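Endoglucanase (Clostridium thermocellum, PDB 2YIK) probably hydrolyses internal beta-1,4-glucosidic bonds of cellulose as a family 9 endoglucanase. Local coordinates at residues Y38-A43 / S519-D524; A77-D82 / G106-S111; S98-D103 / C168-A173; Y139-Q144 / L512-G517. All coordinates share one frame; numbering follows the deposited sequence.

How the contacts relate
All four contacts lie well off the centre of the chain, and none is fully buried. They form two pairs on opposite sides of it. Contacts 1 and 4 have centres about 12 Å apart and meet at helix 499-516. Contact 4 uses the end of that helix, and contact 1 uses the loop that follows it. Contacts 2 and 3 are equally close and share one calcium ion, the first through a main-chain carbonyl and the second through aspartates. Contact 3 is a surface contact; the others are partly buried. Contact 2 is paired mainly by backbone hydrogen bonds. Contact 3 has no hydrogen bond across it. Contact 1 relies on the Asn39 amide and a methionine sulfur, contact 4 on an arginine, a glutamine amide and two waters.

Contact 1. Residues Y38-A43 / S519-D524; sequences YNYAKA and SSMQID
Asn39 and Met521 approach with CA atoms 5.1 Å apart, and Lys42 and Ile523 with CA atoms 4.4 Å apart. A loop that follows helix 499-516 thus runs past the N-terminal end of helix 40-47. Asn39 is the N-cap of that helix. Its CG is anti to the backbone N (chi1 -179°), and the amide faces both the helix start and the loop. Asn39 OD1 accepts from Lys42 N at 3.1 Å, with the donor above the carbonyl plane, and weakly from Ala41 N. Asn39 ND2 donates to Gln522 O at 2.8 Å, slightly tilted from both planes. One amide therefore caps the helix and ties the loop to it, and using both ends fixes its flip.

Met521 also packs against this helix start. Met521 CB rests 3.3 Å from Asn39 OD1, and the two side chains run antiparallel alongside each other. The chain is extended beyond CG and brings Met521 SD to the Tyr40 ring, 4.6 Å from its centroid and 51° off the normal. This is an oblique Met-aromatic contact. The same sulfur accepts a weak bond from Tyr40 N. Tyr40 OH is held by Asp426 and Arg422, and Lys42 NZ by Tyr442 O. Beyond the cap, Ala41 CB packs against the loop, and its nearest loop atom is Met521 O, at 3.5 Å.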
loop_
_atom_site.group_PDB
_atom_site.type_symbol
_atom_site.label_atom_id
_atom_site.label_comp_id
_atom_site.label_asym_id
_atom_site.label_seq_id
_atom_site.Cartn_x
_atom_site.Cartn_y
_atom_site.Cartn_z
ATOM N N TYR A 38 -21.235 -9.192 -10.833
ATOM C CA TYR A 38 -19.820 -9.532 -10.483
ATOM C C TYR A 38 -18.939 -9.299 -11.702
ATOM O O TYR A 38 -18.401 -10.225 -12.312
ATOM C CB TYR A 38 -19.753 -10.978 -10.002
ATOM C CG TYR A 38 -20.792 -11.234 -8.932
ATOM C CD1 TYR A 38 -20.922 -10.370 -7.840
ATOM C CD2 TYR A 38 -21.701 -12.283 -9.051
ATOM C CE1 TYR A 38 -21.942 -10.542 -6.894
ATOM C CE2 TYR A 38 -22.726 -12.463 -8.112
ATOM C CZ TYR A 38 -22.840 -11.587 -7.040
ATOM O OH TYR A 38 -23.870 -11.741 -6.131
ATOM N N ASN A 39 -18.815 -8.014 -12.017
ATOM C CA ASN A 39 -18.055 -7.477 -13.138
ATOM C C ASN A 39 -16.704 -7.009 -12.593
ATOM O O ASN A 39 -16.620 -5.961 -11.960
ATOM C CB ASN A 39 -18.845 -6.290 -13.706
ATOM C CG ASN A 39 -18.182 -5.649 -14.905
ATOM O OD1 ASN A 39 -16.990 -5.835 -15.149
ATOM N ND2 ASN A 39 -18.958 -4.867 -15.658
ATOM N N TYR A 40 -15.652 -7.781 -12.850
ATOM C CA TYR A 40 -14.329 -7.447 -12.344
ATOM C C TYR A 40 -13.640 -6.300 -13.063
ATOM O O TYR A 40 -12.759 -5.658 -12.495
ATOM C CB TYR A 40 -13.449 -8.699 -12.349
ATOM C CG TYR A 40 -14.155 -9.887 -11.738
ATOM C CD1 TYR A 40 -14.709 -9.811 -10.454
ATOM C CD2 TYR A 40 -14.343 -11.062 -12.468
ATOM C CE1 TYR A 40 -15.441 -10.873 -9.921
ATOM C CE2 TYR A 40 -15.073 -12.128 -11.942
ATOM C CZ TYR A 40 -15.620 -12.025 -10.676
ATOM O OH TYR A 40 -16.367 -13.070 -10.194
ATOM N N ALA A 41 -14.035 -6.036 -14.306
ATOM C CA ALA A 41 -13.444 -4.929 -15.059
ATOM C C ALA A 41 -13.916 -3.631 -14.420
ATOM O O ALA A 41 -13.139 -2.698 -14.213
ATOM C CB ALA A 41 -13.876 -4.978 -16.527
ATOM N N LYS A 42 -15.201 -3.581 -14.102
ATOM C CA LYS A 42 -15.778 -2.405 -13.472
ATOM C C LYS A 42 -15.258 -2.278 -12.041
ATOM O O LYS A 42 -15.062 -1.171 -11.537
ATOM C CB LYS A 42 -17.303 -2.515 -13.466
ATOM C CG LYS A 42 -17.992 -1.410 -12.686
ATOM C CD LYS A 42 -19.514 -1.577 -12.658
ATOM C CE LYS A 42 -20.123 -0.684 -11.578
ATOM N NZ LYS A 42 -21.615 -0.682 -11.602
ATOM N N ALA A 43 -15.038 -3.412 -11.383
ATOM C CA ALA A 43 -14.538 -3.400 -10.010
ATOM C C ALA A 43 -13.142 -2.782 -9.991
ATOM O O ALA A 43 -12.815 -1.974 -9.121
ATOM C CB ALA A 43 -14.502 -4.816 -9.456
ATOM N N SER A 519 -16.702 -10.831 -22.234
ATOM C CA SER A 519 -17.033 -9.689 -23.058
ATOM C C SER A 519 -18.190 -9.005 -22.329
ATOM O O SER A 519 -18.507 -7.846 -22.592
ATOM C CB SER A 519 -17.483 -10.161 -24.441
ATOM O OG SER A 519 -18.510 -11.141 -24.333
ATOM N N SER A 520 -18.817 -9.721 -21.397
ATOM C CA SER A 520 -19.929 -9.136 -20.659
ATOM C C SER A 520 -19.409 -8.157 -19.604
ATOM O O SER A 520 -20.152 -7.287 -19.129
ATOM C CB SER A 520 -20.749 -10.227 -19.974
ATOM O OG SER A 520 -20.261 -10.473 -18.661
ATOM N N MET A 521 -18.131 -8.276 -19.249
ATOM C CA MET A 521 -17.548 -7.399 -18.238
ATOM C C MET A 521 -16.964 -6.125 -18.820
ATOM O O MET A 521 -15.792 -6.088 -19.197
ATOM C CB MET A 521 -16.478 -8.160 -17.457
ATOM C CG MET A 521 -17.068 -9.263 -16.613
ATOM S SD MET A 521 -15.852 -10.055 -15.585
ATOM C CE MET A 521 -16.727 -11.575 -15.191
ATOM N N GLN A 522 -17.792 -5.084 -18.869
ATOM C CA GLN A 522 -17.405 -3.786 -19.414
ATOM C C GLN A 522 -17.230 -2.752 -18.311
ATOM O O GLN A 522 -17.921 -2.808 -17.299
ATOM C CB GLN A 522 -18.487 -3.276 -20.371
ATOM C CG GLN A 522 -18.768 -4.173 -21.563
ATOM C CD GLN A 522 -17.507 -4.519 -22.325
ATOM O OE1 GLN A 522 -16.577 -3.699 -22.423
ATOM N NE2 GLN A 522 -17.461 -5.730 -22.879
ATOM N N ILE A 523 -16.310 -1.809 -18.504
ATOM C CA ILE A 523 -16.122 -0.761 -17.512
ATOM C C ILE A 523 -17.315 0.185 -17.660
ATOM O O ILE A 523 -18.054 0.113 -18.646
ATOM C CB ILE A 523 -14.762 0.025 -17.694
ATOM C CG1 ILE A 523 -14.739 0.829 -19.007
ATOM C CG2 ILE A 523 -13.586 -0.939 -17.561
ATOM C CD1 ILE A 523 -15.259 0.076 -20.213
ATOM N N ASP A 524 -17.517 1.036 -16.660
ATOM C CA ASP A 524 -18.613 1.998 -16.646
ATOM C C ASP A 524 -18.186 3.235 -17.445
ATOM O O ASP A 524 -17.351 4.017 -16.990
ATOM C CB ASP A 524 -18.931 2.365 -15.193
ATOM C CG ASP A 524 -19.978 3.446 -15.076
ATOM O OD1 ASP A 524 -20.435 3.950 -16.121
ATOM O OD2 ASP A 524 -20.343 3.802 -13.933
#

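Contact 2. Residues A77-D82 / G106-S111; sequences ARLPLD and GKVDVS. With CA (calcium ion), chain D.
Leu79 and Val108 form an antiparallel hydrogen-bonded pair, and Pro80 with Lys107 forms the neighbouring non-hydrogen-bonded pair, so that two very short strands make a two-stranded sheet. Leu79 N gives to Val108 O at 2.9 Å, and Val108 N gives to Leu79 O at 2.8 Å. Leu81 N adds a nearly straight bond to Gly106 O.

The Leu79 and Val108 side chains lie side by side on one face and point the same way; Leu79 CB is 3.9 Å from Val108 CG2. Leu79 CD2 also reaches Val110 CG2. Lys107 and Pro80 occupy the other face. Lys107 CG lies against Arg78 O.

At the far end Ala77 packs on an Asx turn. Asp109 OD1 accepts from Ser111 N at 2.9 Å, nearly in line with its C-O bond. Asp109 OD1 also takes Ser111 OG at 2.7 Å on its syn lone pair. Ala77 CA sits 3.1 Å from Asp109 OD1.

Lys107 O binds calcium at 2.4 Å, with Asp101, Asp103 and Asp105 completing the protein ligands. Three alternate aspartates followed by a main-chain carbonyl resemble an EF-hand-type calcium loop, here running from helix 90-100 into strand 107-108.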
loop_
_atom_site.group_PDB
_atom_site.type_symbol
_atom_site.label_atom_id
_atom_site.label_comp_id
_atom_site.label_asym_id
_atom_site.label_seq_id
_atom_site.Cartn_x
_atom_site.Cartn_y
_atom_site.Cartn_z
ATOM N N ALA A 77 3.288 22.315 2.056
ATOM C CA ALA A 77 4.305 22.692 1.083
ATOM C C ALA A 77 5.257 23.775 1.588
ATOM O O ALA A 77 6.260 24.072 0.946
ATOM C CB ALA A 77 3.640 23.139 -0.220
ATOM N N ARG A 78 4.937 24.353 2.741
ATOM C CA ARG A 78 5.763 25.391 3.340
ATOM C C ARG A 78 5.946 25.110 4.819
ATOM O O ARG A 78 5.777 26.006 5.647
ATOM C CB ARG A 78 5.108 26.766 3.199
ATOM C CG ARG A 78 4.936 27.290 1.789
ATOM C CD ARG A 78 3.559 27.941 1.707
ATOM N NE ARG A 78 3.041 28.246 3.049
ATOM C CZ ARG A 78 1.752 28.409 3.346
ATOM N NH1 ARG A 78 0.829 28.296 2.396
ATOM N NH2 ARG A 78 1.382 28.665 4.604
ATOM N N LEU A 79 6.269 23.865 5.157
ATOM C CA LEU A 79 6.484 23.490 6.554
ATOM C C LEU A 79 7.716 24.214 7.102
ATOM O O LEU A 79 8.786 24.151 6.499
ATOM C CB LEU A 79 6.712 21.984 6.662
ATOM C CG LEU A 79 6.942 21.459 8.080
ATOM C CD1 LEU A 79 5.669 21.612 8.884
ATOM C CD2 LEU A 79 7.359 20.004 8.038
ATOM N N PRO A 80 7.581 24.917 8.244
ATOM C CA PRO A 80 8.739 25.622 8.804
ATOM C C PRO A 80 9.805 24.652 9.286
ATOM O O PRO A 80 9.510 23.681 9.980
ATOM C CB PRO A 80 8.137 26.426 9.957
ATOM C CG PRO A 80 6.743 26.699 9.483
ATOM C CD PRO A 80 6.343 25.341 8.921
ATOM N N LEU A 81 11.050 24.931 8.929
ATOM C CA LEU A 81 12.156 24.074 9.316
ATOM C C LEU A 81 12.685 24.423 10.707
ATOM O O LEU A 81 13.582 25.249 10.844
ATOM C CB LEU A 81 13.281 24.186 8.278
ATOM C CG LEU A 81 14.544 23.342 8.483
ATOM C CD1 LEU A 81 14.190 21.858 8.482
ATOM C CD2 LEU A 81 15.544 23.656 7.376
ATOM N N ASP A 82 12.105 23.812 11.737
ATOM C CA ASP A 82 12.551 24.024 13.115
ATOM C C ASP A 82 12.199 22.799 13.949
ATOM O O ASP A 82 11.523 21.892 13.465
ATOM C CB ASP A 82 11.943 25.301 13.726
ATOM C CG ASP A 82 10.427 25.273 13.778
ATOM O OD1 ASP A 82 9.848 24.393 14.457
ATOM O OD2 ASP A 82 9.811 26.144 13.140
ATOM N N GLY A 106 13.771 28.891 4.784
ATOM C CA GLY A 106 13.339 28.355 6.068
ATOM C C GLY A 106 12.116 27.450 6.071
ATOM O O GLY A 106 11.526 27.199 7.124
ATOM N N LYS A 107 11.733 26.954 4.901
ATOM C CA LYS A 107 10.573 26.080 4.795
ATOM C C LYS A 107 10.864 24.871 3.911
ATOM O O LYS A 107 11.724 24.925 3.053
ATOM C CB LYS A 107 9.393 26.875 4.230
ATOM C CG LYS A 107 8.843 27.913 5.197
ATOM C CD LYS A 107 8.394 29.165 4.473
ATOM C CE LYS A 107 7.697 30.151 5.418
ATOM N NZ LYS A 107 7.975 29.849 6.855
ATOM N N VAL A 108 10.181 23.757 4.141
ATOM C CA VAL A 108 10.385 22.593 3.289
ATOM C C VAL A 108 9.029 22.156 2.764
ATOM O O VAL A 108 7.997 22.436 3.377
ATOM C CB VAL A 108 11.057 21.425 4.039
ATOM C CG1 VAL A 108 12.454 21.840 4.503
ATOM C CG2 VAL A 108 10.199 20.993 5.205
ATOM N N ASP A 109 9.036 21.479 1.622
ATOM C CA ASP A 109 7.811 21.007 0.996
ATOM C C ASP A 109 7.582 19.508 1.219
ATOM O O ASP A 109 8.246 18.671 0.608
ATOM C CB ASP A 109 7.867 21.313 -0.505
ATOM C CG ASP A 109 6.597 20.918 -1.238
ATOM O OD1 ASP A 109 5.653 20.397 -0.601
ATOM O OD2 ASP A 109 6.545 21.132 -2.470
ATOM N N VAL A 110 6.653 19.168 2.109
ATOM C CA VAL A 110 6.337 17.764 2.361
ATOM C C VAL A 110 4.870 17.527 2.002
ATOM O O VAL A 110 4.177 16.715 2.619
ATOM C CB VAL A 110 6.593 17.349 3.837
ATOM C CG1 VAL A 110 8.087 17.364 4.129
ATOM C CG2 VAL A 110 5.857 18.266 4.779
ATOM N N SER A 111 4.416 18.246 0.980
ATOM C CA SER A 111 3.049 18.142 0.500
ATOM C C SER A 111 2.923 17.016 -0.524
ATOM O O SER A 111 3.918 16.527 -1.064
ATOM C CB SER A 111 2.610 19.455 -0.153
ATOM O OG SER A 111 3.227 19.624 -1.420
HETATM CA CA CA D . 12.870 25.884 1.167
#

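Contact 3. Residues S98-D103 / C168-A173; sequences SVLDPD and CTFRDA. With CA (calcium ion), chain D.
Val99 and Leu100, in the last turn of helix 90-100, rest on Phe170, Arg171 and Asp172 at the end of strand 169-171. The helix then leads directly into an aspartate-rich calcium loop that resembles that of an EF hand. No hydrogen bond joins the two segments.

The van der Waals part is small. Both Val99 methyl groups touch the strand end. Val99 CG1 is anti to the backbone N (chi1 164°) and meets Arg171 O at 3.4 Å. Val99 CG2 touches Asp172 CA at 3.9 Å, and here the two side chains lie side by side, pointing the same way. Leu100 and Phe170 cross at about a right angle, with Leu100 CD2 4.0 Å from Phe170 CB. Val178 and Ala179 of strand 177-184 also touch Val99 and Leu100, so the helix end lies on the sheet.

The helix end also presents backbone carbonyls to the aromatic ring. Val99 O lies at the edge of the Phe170 ring, near its plane. Leu100 O approaches obliquely and is 3.8 Å from Phe170 CE2.

The polar work is metal binding. The chain leaves helical geometry at Asp101. Asp101 OD1 binds calcium at 2.6 Å, while its OD2 accepts from Gly106 N. One carboxylate thus links the ion to the loop backbone. Asp105 and Lys107 O complete the protein ligands. Asp103 OD1 binds the calcium at 2.6 Å, and Asp103 OD2 is a longer, weaker ligand at 2.9 Å.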
loop_
_atom_site.group_PDB
_atom_site.type_symbol
_atom_site.label_atom_id
_atom_site.label_comp_id
_atom_site.label_asym_id
_atom_site.label_seq_id
_atom_site.Cartn_x
_atom_site.Cartn_y
_atom_site.Cartn_z
ATOM N N SER A 98 21.765 23.292 4.641
ATOM C CA SER A 98 21.988 23.456 3.209
ATOM C C SER A 98 21.420 22.327 2.353
ATOM O O SER A 98 21.216 22.506 1.155
ATOM C CB SER A 98 23.482 23.655 2.909
ATOM O OG SER A 98 24.263 22.589 3.412
ATOM N N VAL A 99 21.165 21.170 2.958
ATOM C CA VAL A 99 20.592 20.051 2.214
ATOM C C VAL A 99 19.088 20.005 2.447
ATOM O O VAL A 99 18.321 19.727 1.531
ATOM C CB VAL A 99 21.248 18.697 2.610
ATOM C CG1 VAL A 99 20.395 17.526 2.132
ATOM C CG2 VAL A 99 22.629 18.601 1.975
ATOM N N LEU A 100 18.667 20.304 3.668
ATOM C CA LEU A 100 17.250 20.306 4.000
ATOM C C LEU A 100 16.514 21.503 3.398
ATOM O O LEU A 100 15.329 21.410 3.065
ATOM C CB LEU A 100 17.065 20.343 5.519
ATOM C CG LEU A 100 17.555 19.161 6.362
ATOM C CD1 LEU A 100 17.472 19.506 7.846
ATOM C CD2 LEU A 100 16.713 17.935 6.044
ATOM N N ASP A 101 17.229 22.616 3.243
ATOM C CA ASP A 101 16.651 23.867 2.754
ATOM C C ASP A 101 17.659 24.639 1.877
ATOM O O ASP A 101 18.064 25.750 2.218
ATOM C CB ASP A 101 16.240 24.686 4.000
ATOM C CG ASP A 101 15.591 26.010 3.662
ATOM O OD1 ASP A 101 14.984 26.114 2.591
ATOM O OD2 ASP A 101 15.673 26.944 4.484
ATOM N N PRO A 102 18.045 24.069 0.715
ATOM C CA PRO A 102 19.009 24.706 -0.191
ATOM C C PRO A 102 18.725 26.170 -0.516
ATOM O O PRO A 102 19.647 26.981 -0.573
ATOM C CB PRO A 102 18.945 23.837 -1.452
ATOM C CG PRO A 102 18.409 22.536 -0.972
ATOM C CD PRO A 102 17.368 22.958 0.028
ATOM N N ASP A 103 17.455 26.505 -0.735
ATOM C CA ASP A 103 17.096 27.875 -1.080
ATOM C C ASP A 103 17.076 28.830 0.113
ATOM O O ASP A 103 16.932 30.041 -0.059
ATOM C CB ASP A 103 15.742 27.906 -1.789
ATOM C CG ASP A 103 14.654 27.277 -0.968
ATOM O OD1 ASP A 103 14.748 26.067 -0.693
ATOM O OD2 ASP A 103 13.713 27.993 -0.589
ATOM N N CYS A 168 10.053 13.960 -0.298
ATOM C CA CYS A 168 10.287 13.828 1.140
ATOM C C CYS A 168 11.638 13.217 1.493
ATOM O O CYS A 168 11.996 13.110 2.668
ATOM C CB CYS A 168 9.159 13.011 1.778
ATOM S SG CYS A 168 7.581 13.912 1.910
ATOM N N THR A 169 12.382 12.804 0.474
ATOM C CA THR A 169 13.696 12.229 0.701
ATOM C C THR A 169 14.719 13.326 0.433
ATOM O O THR A 169 14.956 13.696 -0.718
ATOM C CB THR A 169 13.976 11.034 -0.236
ATOM O OG1 THR A 169 12.919 10.070 -0.117
ATOM C CG2 THR A 169 15.304 10.369 0.133
ATOM N N PHE A 170 15.299 13.852 1.507
ATOM C CA PHE A 170 16.299 14.910 1.419
ATOM C C PHE A 170 17.689 14.279 1.334
ATOM O O PHE A 170 18.172 13.679 2.300
ATOM C CB PHE A 170 16.163 15.822 2.640
ATOM C CG PHE A 170 14.824 16.492 2.730
ATOM C CD1 PHE A 170 13.737 15.822 3.292
ATOM C CD2 PHE A 170 14.617 17.747 2.167
ATOM C CE1 PHE A 170 12.465 16.392 3.289
ATOM C CE2 PHE A 170 13.348 18.328 2.160
ATOM C CZ PHE A 170 12.270 17.646 2.718
ATOM N N ARG A 171 18.311 14.408 0.163
ATOM C CA ARG A 171 19.627 13.828 -0.096
ATOM C C ARG A 171 20.684 14.885 -0.409
ATOM O O ARG A 171 20.358 15.960 -0.917
ATOM C CB ARG A 171 19.536 12.873 -1.294
ATOM C CG ARG A 171 18.385 11.882 -1.235
ATOM C CD ARG A 171 18.068 11.337 -2.627
ATOM N NE ARG A 171 19.102 10.434 -3.126
ATOM C CZ ARG A 171 19.201 10.037 -4.394
ATOM N NH1 ARG A 171 18.335 10.468 -5.302
ATOM N NH2 ARG A 171 20.157 9.192 -4.752
ATOM N N ASP A 172 21.946 14.586 -0.109
ATOM C CA ASP A 172 22.999 15.531 -0.445
ATOM C C ASP A 172 23.269 15.318 -1.940
ATOM O O ASP A 172 22.707 14.393 -2.544
ATOM C CB ASP A 172 24.253 15.321 0.426
ATOM C CG ASP A 172 24.931 13.985 0.203
ATOM O OD1 ASP A 172 24.674 13.308 -0.815
ATOM O OD2 ASP A 172 25.754 13.619 1.067
ATOM N N ALA A 173 24.095 16.168 -2.540
ATOM C CA ALA A 173 24.365 16.084 -3.973
ATOM C C ALA A 173 24.936 14.762 -4.449
ATOM O O ALA A 173 24.836 14.442 -5.626
ATOM C CB ALA A 173 25.270 17.239 -4.409
HETATM CA CA CA D . 12.870 25.884 1.167
#

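Contact 4. Residues Y139-Q144 / L512-G517; sequences YEFKDQ and LYRFFG
Arg514 NH1 is gripped from two sources: it donates to Gln144 OE1 at 2.9 Å and to water 1 at 3.2 Å. The bond to Gln144 is bent, with an angle of 137° at the hydrogen, and the oxygen is tilted from the guanidinium plane. Water 1 lies in that plane. It accepts from Asp143 N as well and donates to Glu140 O at 3.1 Å. It therefore links the arginine to the backbone where helix 124-140 gives way to helix 142-147. Water 2, also in the plane, joins Arg514 NH2 to Asp143 OD2. Asp143 OD2 is 4.1 Å from Arg514 NH1, too far for a direct salt bridge. Arg514 NE has a salt bridge to Asp412. Asp412 and the nearby Asp143 probably balance the arginine's charge.

The Arg514 chain is extended from CG to NE. Gln144 crosses it at about a right angle, with Gln144 CD, the amide carbon, 3.3 Å from Arg514 CB. Gln144 is bent at chi2 (64°), which turns CD over this chain. Gln144 CG also meets the edge of the Tyr513 ring, 3.9 Å from Tyr513 CD2. Phe141 CD1 touches Arg514 CD at 3.6 Å. The Phe141 ring has Glu140 CB over one face and also lies against Leu404 of helix 392-408.

The contact joins the C-terminal end of helix 499-516 to the break between helices 124-140 and 142-147. It is helix-end packing within the (alpha/alpha)6 barrel of family 9 glycoside hydrolases.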
loop_
_atom_site.group_PDB
_atom_site.type_symbol
_atom_site.label_atom_id
_atom_site.label_comp_id
_atom_site.label_asym_id
_atom_site.label_seq_id
_atom_site.Cartn_x
_atom_site.Cartn_y
_atom_site.Cartn_z
ATOM N N TYR A 139 2.235 -4.179 -11.612
ATOM C CA TYR A 139 3.367 -4.883 -12.201
ATOM C C TYR A 139 2.970 -6.288 -12.661
ATOM O O TYR A 139 3.341 -6.713 -13.755
ATOM C CB TYR A 139 4.509 -4.978 -11.184
ATOM C CG TYR A 139 5.633 -5.920 -11.577
ATOM C CD1 TYR A 139 6.522 -5.609 -12.612
ATOM C CD2 TYR A 139 5.795 -7.135 -10.919
ATOM C CE1 TYR A 139 7.553 -6.501 -12.978
ATOM C CE2 TYR A 139 6.806 -8.028 -11.276
ATOM C CZ TYR A 139 7.680 -7.710 -12.300
ATOM O OH TYR A 139 8.665 -8.626 -12.632
ATOM N N GLU A 140 2.215 -7.000 -11.827
ATOM C CA GLU A 140 1.784 -8.359 -12.145
ATOM C C GLU A 140 0.723 -8.437 -13.230
ATOM O O GLU A 140 0.820 -9.264 -14.135
ATOM C CB GLU A 140 1.219 -9.061 -10.902
ATOM C CG GLU A 140 2.198 -9.282 -9.776
ATOM C CD GLU A 140 3.128 -10.461 -10.005
ATOM O OE1 GLU A 140 3.038 -11.122 -11.056
ATOM O OE2 GLU A 140 3.957 -10.733 -9.122
ATOM N N PHE A 141 -0.288 -7.580 -13.139
ATOM C CA PHE A 141 -1.392 -7.623 -14.090
ATOM C C PHE A 141 -1.549 -6.414 -15.019
ATOM O O PHE A 141 -2.673 -6.017 -15.340
ATOM C CB PHE A 141 -2.695 -7.873 -13.311
ATOM C CG PHE A 141 -2.607 -9.030 -12.331
ATOM C CD1 PHE A 141 -2.313 -10.319 -12.774
ATOM C CD2 PHE A 141 -2.787 -8.822 -10.963
ATOM C CE1 PHE A 141 -2.195 -11.384 -11.867
ATOM C CE2 PHE A 141 -2.670 -9.878 -10.048
ATOM C CZ PHE A 141 -2.373 -11.161 -10.503
ATOM N N LYS A 142 -0.431 -5.852 -15.476
ATOM C CA LYS A 142 -0.472 -4.692 -16.371
ATOM C C LYS A 142 -1.357 -4.951 -17.603
ATOM O O LYS A 142 -2.070 -4.060 -18.056
ATOM C CB LYS A 142 0.949 -4.302 -16.824
ATOM C CG LYS A 142 1.079 -2.823 -17.264
ATOM C CD LYS A 142 2.421 -2.465 -17.940
ATOM C CE LYS A 142 3.657 -2.501 -17.009
ATOM N NZ LYS A 142 3.399 -2.488 -15.516
ATOM N N ASP A 143 -1.316 -6.169 -18.140
ATOM C CA ASP A 143 -2.124 -6.504 -19.317
ATOM C C ASP A 143 -3.601 -6.207 -19.108
ATOM O O ASP A 143 -4.265 -5.687 -20.000
ATOM C CB ASP A 143 -1.979 -7.980 -19.684
ATOM C CG ASP A 143 -0.621 -8.308 -20.243
ATOM O OD1 ASP A 143 0.032 -7.389 -20.777
ATOM O OD2 ASP A 143 -0.210 -9.484 -20.164
ATOM N N GLN A 144 -4.106 -6.546 -17.926
ATOM C CA GLN A 144 -5.505 -6.327 -17.595
ATOM C C GLN A 144 -5.856 -4.861 -17.393
ATOM O O GLN A 144 -6.956 -4.442 -17.743
ATOM C CB GLN A 144 -5.893 -7.138 -16.357
ATOM C CG GLN A 144 -6.055 -8.634 -16.617
ATOM C CD GLN A 144 -4.762 -9.316 -17.056
ATOM O OE1 GLN A 144 -3.751 -9.270 -16.355
ATOM N NE2 GLN A 144 -4.798 -9.964 -18.220
ATOM N N LEU A 512 -8.519 -11.118 -11.172
ATOM C CA LEU A 512 -9.755 -11.853 -11.436
ATOM C C LEU A 512 -10.198 -11.625 -12.873
ATOM O O LEU A 512 -10.723 -12.528 -13.524
ATOM C CB LEU A 512 -10.862 -11.409 -10.469
ATOM C CG LEU A 512 -10.695 -11.960 -9.053
ATOM C CD1 LEU A 512 -11.567 -11.186 -8.083
ATOM C CD2 LEU A 512 -11.032 -13.444 -9.042
ATOM N N TYR A 513 -9.988 -10.412 -13.369
ATOM C CA TYR A 513 -10.368 -10.110 -14.739
ATOM C C TYR A 513 -9.474 -10.917 -15.672
ATOM O O TYR A 513 -9.902 -11.381 -16.731
ATOM C CB TYR A 513 -10.196 -8.623 -15.037
ATOM C CG TYR A 513 -10.675 -8.274 -16.422
ATOM C CD1 TYR A 513 -12.039 -8.247 -16.722
ATOM C CD2 TYR A 513 -9.766 -8.034 -17.452
ATOM C CE1 TYR A 513 -12.488 -7.989 -18.023
ATOM C CE2 TYR A 513 -10.201 -7.782 -18.748
ATOM C CZ TYR A 513 -11.561 -7.761 -19.027
ATOM O OH TYR A 513 -11.982 -7.507 -20.313
ATOM N N ARG A 514 -8.224 -11.089 -15.264
ATOM C CA ARG A 514 -7.269 -11.842 -16.056
ATOM C C ARG A 514 -7.734 -13.264 -16.351
ATOM O O ARG A 514 -7.647 -13.727 -17.487
ATOM C CB ARG A 514 -5.927 -11.901 -15.329
ATOM C CG ARG A 514 -4.833 -12.646 -16.087
ATOM C CD ARG A 514 -3.522 -12.635 -15.312
ATOM N NE ARG A 514 -2.402 -13.137 -16.101
ATOM C CZ ARG A 514 -1.483 -12.369 -16.684
ATOM N NH1 ARG A 514 -1.538 -11.054 -16.567
ATOM N NH2 ARG A 514 -0.512 -12.922 -17.396
ATOM N N PHE A 515 -8.233 -13.954 -15.330
ATOM C CA PHE A 515 -8.664 -15.339 -15.494
ATOM C C PHE A 515 -10.157 -15.544 -15.734
ATOM O O PHE A 515 -10.547 -16.558 -16.297
ATOM C CB PHE A 515 -8.275 -16.171 -14.260
ATOM C CG PHE A 515 -6.802 -16.174 -13.951
ATOM C CD1 PHE A 515 -5.875 -16.591 -14.900
ATOM C CD2 PHE A 515 -6.342 -15.791 -12.692
ATOM C CE1 PHE A 515 -4.515 -16.628 -14.603
ATOM C CE2 PHE A 515 -4.983 -15.825 -12.383
ATOM C CZ PHE A 515 -4.067 -16.246 -13.344
ATOM N N PHE A 516 -10.983 -14.589 -15.314
ATOM C CA PHE A 516 -12.432 -14.731 -15.441
ATOM C C PHE A 516 -13.192 -13.663 -16.229
ATOM O O PHE A 516 -14.418 -13.724 -16.312
ATOM C CB PHE A 516 -13.055 -14.831 -14.041
ATOM C CG PHE A 516 -12.434 -15.891 -13.168
ATOM C CD1 PHE A 516 -12.535 -17.237 -13.512
ATOM C CD2 PHE A 516 -11.728 -15.542 -12.022
ATOM C CE1 PHE A 516 -11.943 -18.225 -12.731
ATOM C CE2 PHE A 516 -11.130 -16.518 -11.230
ATOM C CZ PHE A 516 -11.235 -17.865 -11.584
ATOM N N GLY A 517 -12.497 -12.691 -16.812
ATOM C CA GLY A 517 -13.203 -11.660 -17.556
ATOM C C GLY A 517 -13.847 -12.129 -18.856
ATOM O O GLY A 517 -13.238 -12.928 -19.573
HETATM O O HOH W 1 0.432 -8.571 -17.095
HETATM O O HOH W 2 1.145 -11.072 -18.703
#